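Local coordinates for protein ALDH21) (Physcomitrella patens subsp. patens, PDB 5MZ5) that oxidises succinic semialdehyde with NADP(+) as coenzyme, as a member of the aldehyde dehydrogenase family assembled from four subunits, at residues N41-S46 with G237-L242; V103-V108 with V146-S151; A109-R114 with G225-K230; E117-L122 with D132-V137. All coordinates share one frame; numbering follows the deposited sequence.

In the fold
Contact 1 lies outermost along the chain: it joins N-terminal strand 38-44 to strand 239-241, at one edge of the Rossmann-type sheet, and the other three contacts fall between its two halves. Contact 2 closes a loop that contains helix 115-126, bringing helix 130-151 back along helix 97-113. Contact 3 starts on the same helix 97-113, at 109-114, but reaches forward to helix 219-229, and therefore crosses contact 2. Contact 4 closes the short connection between helices 115-126 and 130-151 and falls within the loops of contacts 2 and 3 alike. Helix 219-229 touches contact 1 directly, as Ser46 O lies 2.8 Å from His229 ND1; Leu111 and Ile118 bring contacts 3 and 4 together.

Contact 1. Residues N41-S46 with G237-L242; sequences NIFLAS and GAFSIL
Phe43 and Ile241 form a single antiparallel, hydrogen-bonded bridge that attaches N-terminal strand 38-44 to strand 239-241, the outermost strand at one edge of the Rossmann-type sheet. The short strand axes come within 4.7 Å and run at 147°. Two backbone bonds define the bridge: Phe43 N donates to Ile241 O at 3.0 Å, and Ile241 N donates to Phe43 O at 2.9 Å. Beyond it the pairing turns irregular, and a side chain takes the place of a backbone acceptor: Ala45 N gives a nearly straight bond (170°) to Ser240 OG, which chi1 of -78° holds beside its own backbone N. Ser46 then bonds twice, its N donating to Phe239 O at 2.8 Å and its OG accepting from Gly237 N at 2.8 Å. The apolar part centres on the Phe239 ring. Ser46 CA sits over one face, 3.9 Å from the ring centroid, as a CH-pi contact, while Phe43 CB approaches CE2 of that ring obliquely at 3.6 Å. The two phenylalanine side chains run side by side in the same direction. Just past strand 239-241, Leu242 CD2 lies 3.4 Å from Phe43 O. Both rings pack onto helix 219-229, Phe43 through Glu226 and His229 and Phe239 through Leu228; Ser240 and Ala45 meet helix 75-94, and strand 209-212, with the NADP(+)-binding Lys212 at its end, continues the sheet beyond 239-241.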
loop_
_atom_site.group_PDB
_atom_site.type_symbol
_atom_site.label_atom_id
_atom_site.label_comp_id
_atom_site.label_asym_id
_atom_site.label_seq_id
_atom_site.Cartn_x
_atom_site.Cartn_y
_atom_site.Cartn_z
ATOM N N ASN A 41 21.742 33.143 18.792
ATOM C CA ASN A 41 22.840 32.476 18.128
ATOM C C ASN A 41 22.299 31.865 16.854
ATOM O O ASN A 41 21.102 31.596 16.749
ATOM C CB ASN A 41 23.394 31.343 18.998
ATOM C CG ASN A 41 24.127 31.781 20.228
ATOM O OD1 ASN A 41 23.799 31.359 21.334
ATOM N ND2 ASN A 41 25.191 32.546 20.060
ATOM N N ILE A 42 23.187 31.639 15.891
ATOM C CA ILE A 42 22.865 30.939 14.658
ATOM C C ILE A 42 23.495 29.564 14.791
ATOM O O ILE A 42 24.330 29.361 15.684
ATOM C CB ILE A 42 23.222 31.710 13.358
ATOM C CG1 ILE A 42 24.730 32.026 13.259
ATOM C CG2 ILE A 42 22.374 32.978 13.284
ATOM C CD1 ILE A 42 25.234 32.540 11.880
ATOM N N PHE A 43 23.069 28.609 13.963
ATOM C CA PHE A 43 23.565 27.258 14.102
ATOM C C PHE A 43 24.391 26.841 12.922
ATOM O O PHE A 43 23.916 26.824 11.799
ATOM C CB PHE A 43 22.406 26.288 14.428
ATOM C CG PHE A 43 21.861 26.595 15.809
ATOM C CD1 PHE A 43 22.429 26.018 16.943
ATOM C CD2 PHE A 43 20.854 27.546 15.985
ATOM C CE1 PHE A 43 21.974 26.359 18.224
ATOM C CE2 PHE A 43 20.423 27.901 17.261
ATOM C CZ PHE A 43 20.994 27.311 18.372
ATOM N N LEU A 44 25.662 26.554 13.192
ATOM C CA LEU A 44 26.646 26.159 12.198
ATOM C C LEU A 44 27.175 24.791 12.572
ATOM O O LEU A 44 27.850 24.646 13.599
ATOM C CB LEU A 44 27.768 27.214 12.119
ATOM C CG LEU A 44 28.994 26.903 11.246
ATOM C CD1 LEU A 44 28.606 26.694 9.803
ATOM C CD2 LEU A 44 30.005 28.036 11.313
ATOM N N ALA A 45 26.842 23.774 11.738
ATOM C CA ALA A 45 27.231 22.375 11.930
ATOM C C ALA A 45 26.841 21.901 13.355
ATOM O O ALA A 45 27.688 21.382 14.098
ATOM C CB ALA A 45 28.729 22.207 11.678
ATOM N N SER A 46 25.544 22.153 13.725
ATOM C CA SER A 46 24.865 21.805 14.993
ATOM C C SER A 46 25.239 22.660 16.208
ATOM O O SER A 46 24.726 22.419 17.308
ATOM C CB SER A 46 25.072 20.329 15.340
ATOM O OG SER A 46 24.945 19.485 14.211
ATOM N N GLY A 237 26.938 18.122 12.800
ATOM C CA GLY A 237 26.888 18.623 11.430
ATOM C C GLY A 237 25.635 18.265 10.656
ATOM O O GLY A 237 25.531 18.614 9.481
ATOM N N ALA A 238 24.661 17.579 11.303
ATOM C CA ALA A 238 23.375 17.174 10.695
ATOM C C ALA A 238 22.532 18.395 10.296
ATOM O O ALA A 238 21.666 18.309 9.408
ATOM C CB ALA A 238 22.592 16.326 11.674
ATOM N N PHE A 239 22.741 19.512 10.989
ATOM C CA PHE A 239 21.970 20.707 10.686
ATOM C C PHE A 239 22.762 21.985 10.844
ATOM O O PHE A 239 23.689 22.071 11.649
ATOM C CB PHE A 239 20.669 20.761 11.530
ATOM C CG PHE A 239 20.835 21.241 12.954
ATOM C CD1 PHE A 239 21.247 20.368 13.959
ATOM C CD2 PHE A 239 20.632 22.579 13.282
ATOM C CE1 PHE A 239 21.436 20.823 15.268
ATOM C CE2 PHE A 239 20.816 23.028 14.593
ATOM C CZ PHE A 239 21.222 22.150 15.575
ATOM N N SER A 240 22.338 22.987 10.079
ATOM C CA SER A 240 22.779 24.367 10.139
ATOM C C SER A 240 21.543 25.206 9.859
ATOM O O SER A 240 20.747 24.844 8.993
ATOM C CB SER A 240 23.870 24.660 9.118
ATOM O OG SER A 240 25.116 24.169 9.579
ATOM N N ILE A 241 21.353 26.268 10.642
ATOM C CA ILE A 241 20.250 27.233 10.495
ATOM C C ILE A 241 20.908 28.616 10.492
ATOM O O ILE A 241 21.388 29.082 11.531
ATOM C CB ILE A 241 19.092 27.088 11.534
ATOM C CG1 ILE A 241 18.504 25.648 11.518
ATOM C CG2 ILE A 241 17.978 28.173 11.296
ATOM C CD1 ILE A 241 17.668 25.310 12.685
ATOM N N LEU A 242 21.015 29.202 9.285
ATOM C CA LEU A 242 21.691 30.474 9.064
ATOM C C LEU A 242 20.848 31.522 8.298
ATOM O O LEU A 242 20.597 31.342 7.102
ATOM C CB LEU A 242 23.029 30.286 8.306
ATOM C CG LEU A 242 23.796 28.974 8.417
ATOM C CD1 LEU A 242 24.446 28.630 7.083
ATOM C CD2 LEU A 242 24.882 29.072 9.487
#

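Contact 2. Residues V103-V108 with V146-S151; sequences VLEKVV and VAAEES
Leu104 and Ala148 make the closest backbone approach of two helix segments, their CA atoms 5.1 Å apart, and apolar packing carries nearly the whole interface. Leu104 CB lies 3.8 Å from Ala148 CB. Further out, both methyls face the neighbouring alanine: CD1 and CD2 each stand 4.0 Å from Ala147 CB, and CD1 also lies 3.6 Å from Ala147 O. The same CD1 reaches Ser151 CB, so this one branch spans a turn of the opposing helix. Chi1 of -63° sets Leu104 CG beside its backbone N, and from there the methyls extend to the alanines. Glu105 CG, an aliphatic carbon, rests on the same Ala148 CB at 3.9 Å.

Helices 97-113 and 130-151 run almost antiparallel here, with segment axes 8.6 Å apart at 165°, and pack against helices that flank the Rossmann-type sheet of the aldehyde dehydrogenase fold. Two alanines in succession, Ala147 and Ala148, meet Leu104 at this point. Helix 193-205 touches Leu104 and Ala147 as well, bringing a third helix to the same apolar patch.

Among the polar bonds, one stays within 146-151: Ser151 OG donates to Ala148 O at 2.7 Å, with chi1 of 74° placing OG between the backbone N and the carbonyl carbon. Ser151 O takes a bond from Arg100 of helix 97-113. Glu149, whose CB points away from helix 97-113, forms salt bridges to Lys101 and Arg153 of a neighbouring subunit, and Glu150 pairs with the same Arg153 of that subunit.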
loop_
_atom_site.group_PDB
_atom_site.type_symbol
_atom_site.label_atom_id
_atom_site.label_comp_id
_atom_site.label_asym_id
_atom_site.label_seq_id
_atom_site.Cartn_x
_atom_site.Cartn_y
_atom_site.Cartn_z
ATOM N N VAL A 103 14.774 11.741 18.194
ATOM C CA VAL A 103 15.094 13.154 17.913
ATOM C C VAL A 103 13.769 13.939 17.799
ATOM O O VAL A 103 13.586 14.954 18.479
ATOM C CB VAL A 103 15.960 13.362 16.626
ATOM C CG1 VAL A 103 16.153 14.851 16.316
ATOM C CG2 VAL A 103 17.306 12.645 16.721
ATOM N N LEU A 104 12.858 13.449 16.940
ATOM C CA LEU A 104 11.571 14.088 16.668
ATOM C C LEU A 104 10.668 14.167 17.898
ATOM O O LEU A 104 9.984 15.170 18.081
ATOM C CB LEU A 104 10.873 13.401 15.473
ATOM C CG LEU A 104 11.615 13.495 14.149
ATOM C CD1 LEU A 104 11.248 12.381 13.224
ATOM C CD2 LEU A 104 11.432 14.871 13.495
ATOM N N GLU A 105 10.701 13.136 18.758
ATOM C CA GLU A 105 9.918 13.106 19.994
ATOM C C GLU A 105 10.471 14.097 21.014
ATOM O O GLU A 105 9.696 14.676 21.784
ATOM C CB GLU A 105 9.857 11.691 20.592
ATOM C CG GLU A 105 9.001 10.742 19.773
ATOM C CD GLU A 105 8.892 9.341 20.343
ATOM O OE1 GLU A 105 9.917 8.776 20.792
ATOM O OE2 GLU A 105 7.767 8.798 20.323
ATOM N N LYS A 106 11.805 14.289 21.019
ATOM C CA LYS A 106 12.463 15.248 21.901
ATOM C C LYS A 106 12.119 16.681 21.473
ATOM O O LYS A 106 11.970 17.541 22.324
ATOM C CB LYS A 106 13.981 15.013 21.963
ATOM C CG LYS A 106 14.357 13.862 22.877
ATOM C CD LYS A 106 15.858 13.593 22.846
ATOM C CE LYS A 106 16.215 12.398 23.700
ATOM N NZ LYS A 106 17.648 12.410 24.103
ATOM N N VAL A 107 11.938 16.915 20.150
ATOM C CA VAL A 107 11.526 18.217 19.614
ATOM C C VAL A 107 10.070 18.488 20.079
ATOM O O VAL A 107 9.796 19.577 20.572
ATOM C CB VAL A 107 11.679 18.318 18.059
ATOM C CG1 VAL A 107 11.131 19.644 17.529
ATOM C CG2 VAL A 107 13.128 18.139 17.639
ATOM N N VAL A 108 9.175 17.480 19.959
ATOM C CA VAL A 108 7.770 17.547 20.401
ATOM C C VAL A 108 7.695 17.967 21.894
ATOM O O VAL A 108 6.984 18.927 22.216
ATOM C CB VAL A 108 7.010 16.218 20.114
ATOM C CG1 VAL A 108 5.664 16.156 20.838
ATOM C CG2 VAL A 108 6.824 16.002 18.616
ATOM N N VAL A 146 3.724 13.730 13.713
ATOM C CA VAL A 146 3.466 12.912 12.519
ATOM C C VAL A 146 4.822 12.378 11.998
ATOM O O VAL A 146 4.913 11.193 11.667
ATOM C CB VAL A 146 2.670 13.667 11.403
ATOM C CG1 VAL A 146 2.596 12.844 10.117
ATOM C CG2 VAL A 146 1.263 14.035 11.873
ATOM N N ALA A 147 5.866 13.244 11.954
ATOM C CA ALA A 147 7.191 12.855 11.479
ATOM C C ALA A 147 7.809 11.778 12.349
ATOM O O ALA A 147 8.378 10.833 11.800
ATOM C CB ALA A 147 8.113 14.062 11.370
ATOM N N ALA A 148 7.659 11.887 13.697
ATOM C CA ALA A 148 8.160 10.877 14.638
ATOM C C ALA A 148 7.553 9.502 14.305
ATOM O O ALA A 148 8.278 8.505 14.249
ATOM C CB ALA A 148 7.817 11.271 16.081
ATOM N N GLU A 149 6.231 9.469 14.020
ATOM C CA GLU A 149 5.513 8.230 13.697
ATOM C C GLU A 149 5.874 7.681 12.337
ATOM O O GLU A 149 5.928 6.464 12.168
ATOM C CB GLU A 149 3.997 8.454 13.817
ATOM C CG GLU A 149 3.623 8.840 15.229
ATOM C CD GLU A 149 2.255 9.445 15.417
ATOM O OE1 GLU A 149 1.467 9.508 14.443
ATOM O OE2 GLU A 149 1.986 9.886 16.553
ATOM N N GLU A 150 6.108 8.578 11.363
ATOM C CA GLU A 150 6.497 8.214 10.006
ATOM C C GLU A 150 7.951 7.710 9.925
ATOM O O GLU A 150 8.245 6.871 9.074
ATOM C CB GLU A 150 6.277 9.372 9.029
ATOM C CG GLU A 150 4.814 9.717 8.769
ATOM C CD GLU A 150 3.911 8.637 8.189
ATOM O OE1 GLU A 150 2.682 8.721 8.412
ATOM O OE2 GLU A 150 4.416 7.729 7.493
ATOM N N SER A 151 8.848 8.211 10.800
ATOM C CA SER A 151 10.272 7.812 10.825
ATOM C C SER A 151 10.495 6.292 11.009
ATOM O O SER A 151 11.505 5.767 10.525
ATOM C CB SER A 151 11.051 8.601 11.877
ATOM O OG SER A 151 10.749 8.163 13.187
#

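Contact 3. Residues A109-R114 with G225-K230; sequences AELKNR and GEILHK
Arg114 and Glu226 cross at about a right angle, yet their flat end groups are only 22° apart. A bend about CG-CD (chi3 71°) places the arginine NE, from which the guanidinium faces the carboxylate end-on. Both terminal nitrogens donate hydrogen bonds to one oxygen in a salt bridge: Arg114 NH2 lies 2.9 Å and NH1 3.1 Å from Glu226 OE2, on its syn and anti sides and from the same face of its plane. Glu110 and Lys230 also cross at about a right angle, but here Lys230 NZ comes from above the carboxylate plane, 57° out of it, to form a salt bridge with Glu110 OE1 at 2.9 Å. A long ion pair between Arg114 NH1 and Glu110 OE1 (3.8 Å) joins the two into a four-residue salt-bridge network between the C-terminal ends of helices 97-113 and 219-229, the latter packed beside the Rossmann-type sheet. A leucine in place of Arg114 would probably leave the Glu226 carboxylate without its charge mate and Glu117, the second partner of NH2, without this salt bridge. Beneath the charges Ile227 lies obliquely across Glu110, its CG2 3.8 Å from Glu110 CB. Its CD1 continues to Leu111 CD2 at 4.2 Å.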
loop_
_atom_site.group_PDB
_atom_site.type_symbol
_atom_site.label_atom_id
_atom_site.label_comp_id
_atom_site.label_asym_id
_atom_site.label_seq_id
_atom_site.Cartn_x
_atom_site.Cartn_y
_atom_site.Cartn_z
ATOM N N ALA A 109 8.490 17.301 22.765
ATOM C CA ALA A 109 8.569 17.553 24.207
ATOM C C ALA A 109 9.055 18.971 24.535
ATOM O O ALA A 109 8.481 19.624 25.413
ATOM C CB ALA A 109 9.458 16.514 24.888
ATOM N N GLU A 110 10.071 19.458 23.807
ATOM C CA GLU A 110 10.601 20.812 23.995
ATOM C C GLU A 110 9.639 21.901 23.502
ATOM O O GLU A 110 9.548 22.946 24.148
ATOM C CB GLU A 110 11.991 20.958 23.384
ATOM C CG GLU A 110 13.114 20.904 24.411
ATOM C CD GLU A 110 13.332 22.190 25.192
ATOM O OE1 GLU A 110 13.910 23.142 24.620
ATOM O OE2 GLU A 110 12.949 22.237 26.384
ATOM N N LEU A 111 8.903 21.650 22.391
ATOM C CA LEU A 111 7.886 22.582 21.880
ATOM C C LEU A 111 6.730 22.744 22.875
ATOM O O LEU A 111 6.260 23.856 23.084
ATOM C CB LEU A 111 7.348 22.168 20.505
ATOM C CG LEU A 111 8.313 22.235 19.317
ATOM C CD1 LEU A 111 7.794 21.415 18.155
ATOM C CD2 LEU A 111 8.571 23.660 18.876
ATOM N N LYS A 112 6.303 21.643 23.516
ATOM C CA LYS A 112 5.234 21.663 24.519
ATOM C C LYS A 112 5.657 22.446 25.763
ATOM O O LYS A 112 4.865 23.208 26.313
ATOM C CB LYS A 112 4.835 20.232 24.908
ATOM C CG LYS A 112 4.063 19.502 23.825
ATOM C CD LYS A 112 3.780 18.077 24.239
ATOM C CE LYS A 112 2.940 17.345 23.212
ATOM N NZ LYS A 112 2.913 15.886 23.476
ATOM N N ASN A 113 6.918 22.259 26.183
ATOM C CA ASN A 113 7.542 22.861 27.351
ATOM C C ASN A 113 7.746 24.373 27.208
ATOM O O ASN A 113 7.627 25.106 28.188
ATOM C CB ASN A 113 8.883 22.163 27.607
ATOM C CG ASN A 113 9.408 22.344 29.002
ATOM O OD1 ASN A 113 8.799 21.907 29.987
ATOM N ND2 ASN A 113 10.564 22.979 29.112
ATOM N N ARG A 114 8.070 24.829 25.990
ATOM C CA ARG A 114 8.324 26.232 25.673
ATOM C C ARG A 114 7.172 26.847 24.846
ATOM O O ARG A 114 7.371 27.878 24.222
ATOM C CB ARG A 114 9.664 26.351 24.908
ATOM C CG ARG A 114 10.898 25.952 25.729
ATOM C CD ARG A 114 12.166 25.993 24.898
ATOM N NE ARG A 114 12.583 27.356 24.572
ATOM C CZ ARG A 114 13.652 27.666 23.847
ATOM N NH1 ARG A 114 14.431 26.707 23.353
ATOM N NH2 ARG A 114 13.943 28.935 23.594
ATOM N N GLY A 225 16.593 25.271 16.220
ATOM C CA GLY A 225 18.042 25.105 16.264
ATOM C C GLY A 225 18.558 24.886 17.668
ATOM O O GLY A 225 19.361 23.978 17.875
ATOM N N GLU A 226 18.044 25.665 18.662
ATOM C CA GLU A 226 18.398 25.538 20.082
ATOM C C GLU A 226 17.974 24.164 20.594
ATOM O O GLU A 226 18.736 23.496 21.305
ATOM C CB GLU A 226 17.696 26.607 20.933
ATOM C CG GLU A 226 18.194 28.026 20.771
ATOM C CD GLU A 226 17.297 29.077 21.406
ATOM O OE1 GLU A 226 17.284 30.217 20.889
ATOM O OE2 GLU A 226 16.598 28.766 22.400
ATOM N N ILE A 227 16.741 23.763 20.243
ATOM C CA ILE A 227 16.163 22.474 20.616
ATOM C C ILE A 227 17.026 21.341 20.021
ATOM O O ILE A 227 17.456 20.467 20.754
ATOM C CB ILE A 227 14.673 22.400 20.172
ATOM C CG1 ILE A 227 13.803 23.379 20.997
ATOM C CG2 ILE A 227 14.140 20.952 20.210
ATOM C CD1 ILE A 227 12.446 23.722 20.399
ATOM N N LEU A 228 17.326 21.415 18.714
ATOM C CA LEU A 228 18.098 20.412 17.992
ATOM C C LEU A 228 19.513 20.248 18.499
ATOM O O LEU A 228 20.005 19.128 18.555
ATOM C CB LEU A 228 18.083 20.696 16.476
ATOM C CG LEU A 228 16.763 20.485 15.748
ATOM C CD1 LEU A 228 16.903 20.867 14.301
ATOM C CD2 LEU A 228 16.269 19.044 15.885
ATOM N N HIS A 229 20.153 21.362 18.894
ATOM C CA HIS A 229 21.508 21.409 19.436
ATOM C C HIS A 229 21.673 20.541 20.693
ATOM O O HIS A 229 22.719 19.937 20.872
ATOM C CB HIS A 229 21.910 22.880 19.713
ATOM C CG HIS A 229 23.139 23.026 20.558
ATOM N ND1 HIS A 229 24.389 22.589 20.110
ATOM C CD2 HIS A 229 23.270 23.505 21.817
ATOM C CE1 HIS A 229 25.229 22.822 21.106
ATOM N NE2 HIS A 229 24.607 23.378 22.150
ATOM N N LYS A 230 20.641 20.469 21.550
ATOM C CA LYS A 230 20.651 19.698 22.796
ATOM C C LYS A 230 20.347 18.203 22.588
ATOM O O LYS A 230 20.383 17.449 23.557
ATOM C CB LYS A 230 19.652 20.313 23.805
ATOM C CG LYS A 230 19.981 21.753 24.240
ATOM C CD LYS A 230 18.849 22.393 25.097
ATOM C CE LYS A 230 17.616 22.829 24.318
ATOM N NZ LYS A 230 16.685 23.665 25.123
#

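Contact 4. Residues E117-L122 with D132-V137; sequences EIAQTL and DARGEV
Leu122 reaches across to three residues of helix 130-151. CB meets Ala133 CB at 4.0 Å. Chi1 of -105° turns CG away from a staggered position, and the side chain then forks: CD1 meets both Ala133 O, at 3.6 Å, and Val137 CG2, at 3.7 Å, and also lies along CB, CG and CD of Glu136, while CD2 lies against the carboxylate of Glu136, 3.7 Å from OE2. Val137 CG2 is shared, since Ile118 CG2 also touches it. One turn back, Ala119 provides the closest backbone approach, its carbonyl O receiving Ala133 CB at 3.4 Å, and the segment axes are 8.4 Å apart. The Glu136 carboxylate has its polar partners elsewhere: OE2 forms a salt bridge with Lys128, and OE1 accepts from the backbone N atoms of Leu192 and Asn193. An alanine at Glu136 would probably leave Lys128 without its charge mate, those two N-H groups without this acceptor, and a gap beside the Leu122 methyls. These two consecutive helices, joined by a short connection and packed at 126°, probably lie beside the succinate-binding region: the Glu136 side chain is about 6 Å from that of Arg139 and about 8 Å from that of Asn189.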
loop_
_atom_site.group_PDB
_atom_site.type_symbol
_atom_site.label_atom_id
_atom_site.label_comp_id
_atom_site.label_asym_id
_atom_site.label_seq_id
_atom_site.Cartn_x
_atom_site.Cartn_y
_atom_site.Cartn_z
ATOM N N GLU A 117 6.182 30.770 25.232
ATOM C CA GLU A 117 7.372 31.525 24.836
ATOM C C GLU A 117 7.531 31.531 23.300
ATOM O O GLU A 117 7.790 32.581 22.726
ATOM C CB GLU A 117 8.610 30.919 25.507
ATOM C CG GLU A 117 9.932 31.554 25.108
ATOM C CD GLU A 117 11.125 30.628 25.180
ATOM O OE1 GLU A 117 12.151 30.952 24.540
ATOM O OE2 GLU A 117 11.036 29.579 25.860
ATOM N N ILE A 118 7.350 30.361 22.647
ATOM C CA ILE A 118 7.435 30.220 21.187
ATOM C C ILE A 118 6.302 31.013 20.517
ATOM O O ILE A 118 6.569 31.765 19.576
ATOM C CB ILE A 118 7.518 28.737 20.747
ATOM C CG1 ILE A 118 8.829 28.093 21.251
ATOM C CG2 ILE A 118 7.428 28.607 19.222
ATOM C CD1 ILE A 118 8.795 26.568 21.294
ATOM N N ALA A 119 5.061 30.897 21.047
ATOM C CA ALA A 119 3.893 31.638 20.551
ATOM C C ALA A 119 4.114 33.166 20.633
ATOM O O ALA A 119 3.838 33.871 19.656
ATOM C CB ALA A 119 2.635 31.238 21.311
ATOM N N GLN A 120 4.647 33.652 21.769
ATOM C CA GLN A 120 4.937 35.076 21.981
ATOM C C GLN A 120 5.987 35.598 20.989
ATOM O O GLN A 120 5.802 36.669 20.430
ATOM C CB GLN A 120 5.361 35.363 23.439
ATOM C CG GLN A 120 4.211 35.264 24.465
ATOM C CD GLN A 120 3.157 36.339 24.321
ATOM O OE1 GLN A 120 3.441 37.484 23.952
ATOM N NE2 GLN A 120 1.913 35.999 24.631
ATOM N N THR A 121 7.054 34.808 20.745
ATOM C CA THR A 121 8.130 35.104 19.795
ATOM C C THR A 121 7.574 35.159 18.377
ATOM O O THR A 121 7.971 36.031 17.611
ATOM C CB THR A 121 9.258 34.062 19.925
ATOM O OG1 THR A 121 9.757 34.087 21.261
ATOM C CG2 THR A 121 10.402 34.312 18.957
ATOM N N LEU A 122 6.669 34.216 18.035
ATOM C CA LEU A 122 5.993 34.128 16.747
ATOM C C LEU A 122 5.179 35.366 16.464
ATOM O O LEU A 122 5.327 35.948 15.401
ATOM C CB LEU A 122 5.072 32.912 16.712
ATOM C CG LEU A 122 5.509 31.713 15.932
ATOM C CD1 LEU A 122 4.450 30.631 16.027
ATOM C CD2 LEU A 122 5.740 32.067 14.445
ATOM N N ASP A 132 -3.641 32.999 16.830
ATOM C CA ASP A 132 -3.140 32.333 15.615
ATOM C C ASP A 132 -1.744 31.759 15.824
ATOM O O ASP A 132 -1.466 30.666 15.333
ATOM C CB ASP A 132 -3.140 33.292 14.404
ATOM C CG ASP A 132 -4.514 33.788 13.985
ATOM O OD1 ASP A 132 -5.519 33.106 14.308
ATOM O OD2 ASP A 132 -4.584 34.831 13.292
ATOM N N ALA A 133 -0.866 32.501 16.557
ATOM C CA ALA A 133 0.494 32.075 16.891
ATOM C C ALA A 133 0.468 30.774 17.706
ATOM O O ALA A 133 1.250 29.886 17.407
ATOM C CB ALA A 133 1.219 33.169 17.652
ATOM N N ARG A 134 -0.467 30.649 18.682
ATOM C CA ARG A 134 -0.668 29.442 19.519
ATOM C C ARG A 134 -1.131 28.281 18.655
ATOM O O ARG A 134 -0.620 27.174 18.820
ATOM C CB ARG A 134 -1.659 29.694 20.672
ATOM C CG ARG A 134 -1.073 30.605 21.750
ATOM C CD ARG A 134 -1.942 30.656 22.988
ATOM N NE ARG A 134 -1.510 31.728 23.885
ATOM C CZ ARG A 134 -2.249 32.788 24.201
ATOM N NH1 ARG A 134 -3.485 32.910 23.731
ATOM N NH2 ARG A 134 -1.763 33.728 24.998
ATOM N N GLY A 135 -2.035 28.569 17.699
ATOM C CA GLY A 135 -2.527 27.602 16.715
ATOM C C GLY A 135 -1.386 27.074 15.856
ATOM O O GLY A 135 -1.324 25.874 15.576
ATOM N N GLU A 136 -0.433 27.954 15.486
ATOM C CA GLU A 136 0.750 27.585 14.699
ATOM C C GLU A 136 1.732 26.683 15.480
ATOM O O GLU A 136 2.349 25.805 14.869
ATOM C CB GLU A 136 1.453 28.814 14.110
ATOM C CG GLU A 136 2.667 28.448 13.273
ATOM C CD GLU A 136 3.376 29.533 12.490
ATOM O OE1 GLU A 136 4.421 29.221 11.886
ATOM O OE2 GLU A 136 2.917 30.693 12.498
ATOM N N VAL A 137 1.882 26.915 16.811
ATOM C CA VAL A 137 2.750 26.096 17.665
ATOM C C VAL A 137 2.132 24.669 17.816
ATOM O O VAL A 137 2.847 23.690 17.646
ATOM C CB VAL A 137 3.149 26.778 19.011
ATOM C CG1 VAL A 137 4.167 25.937 19.776
ATOM C CG2 VAL A 137 3.727 28.182 18.761
#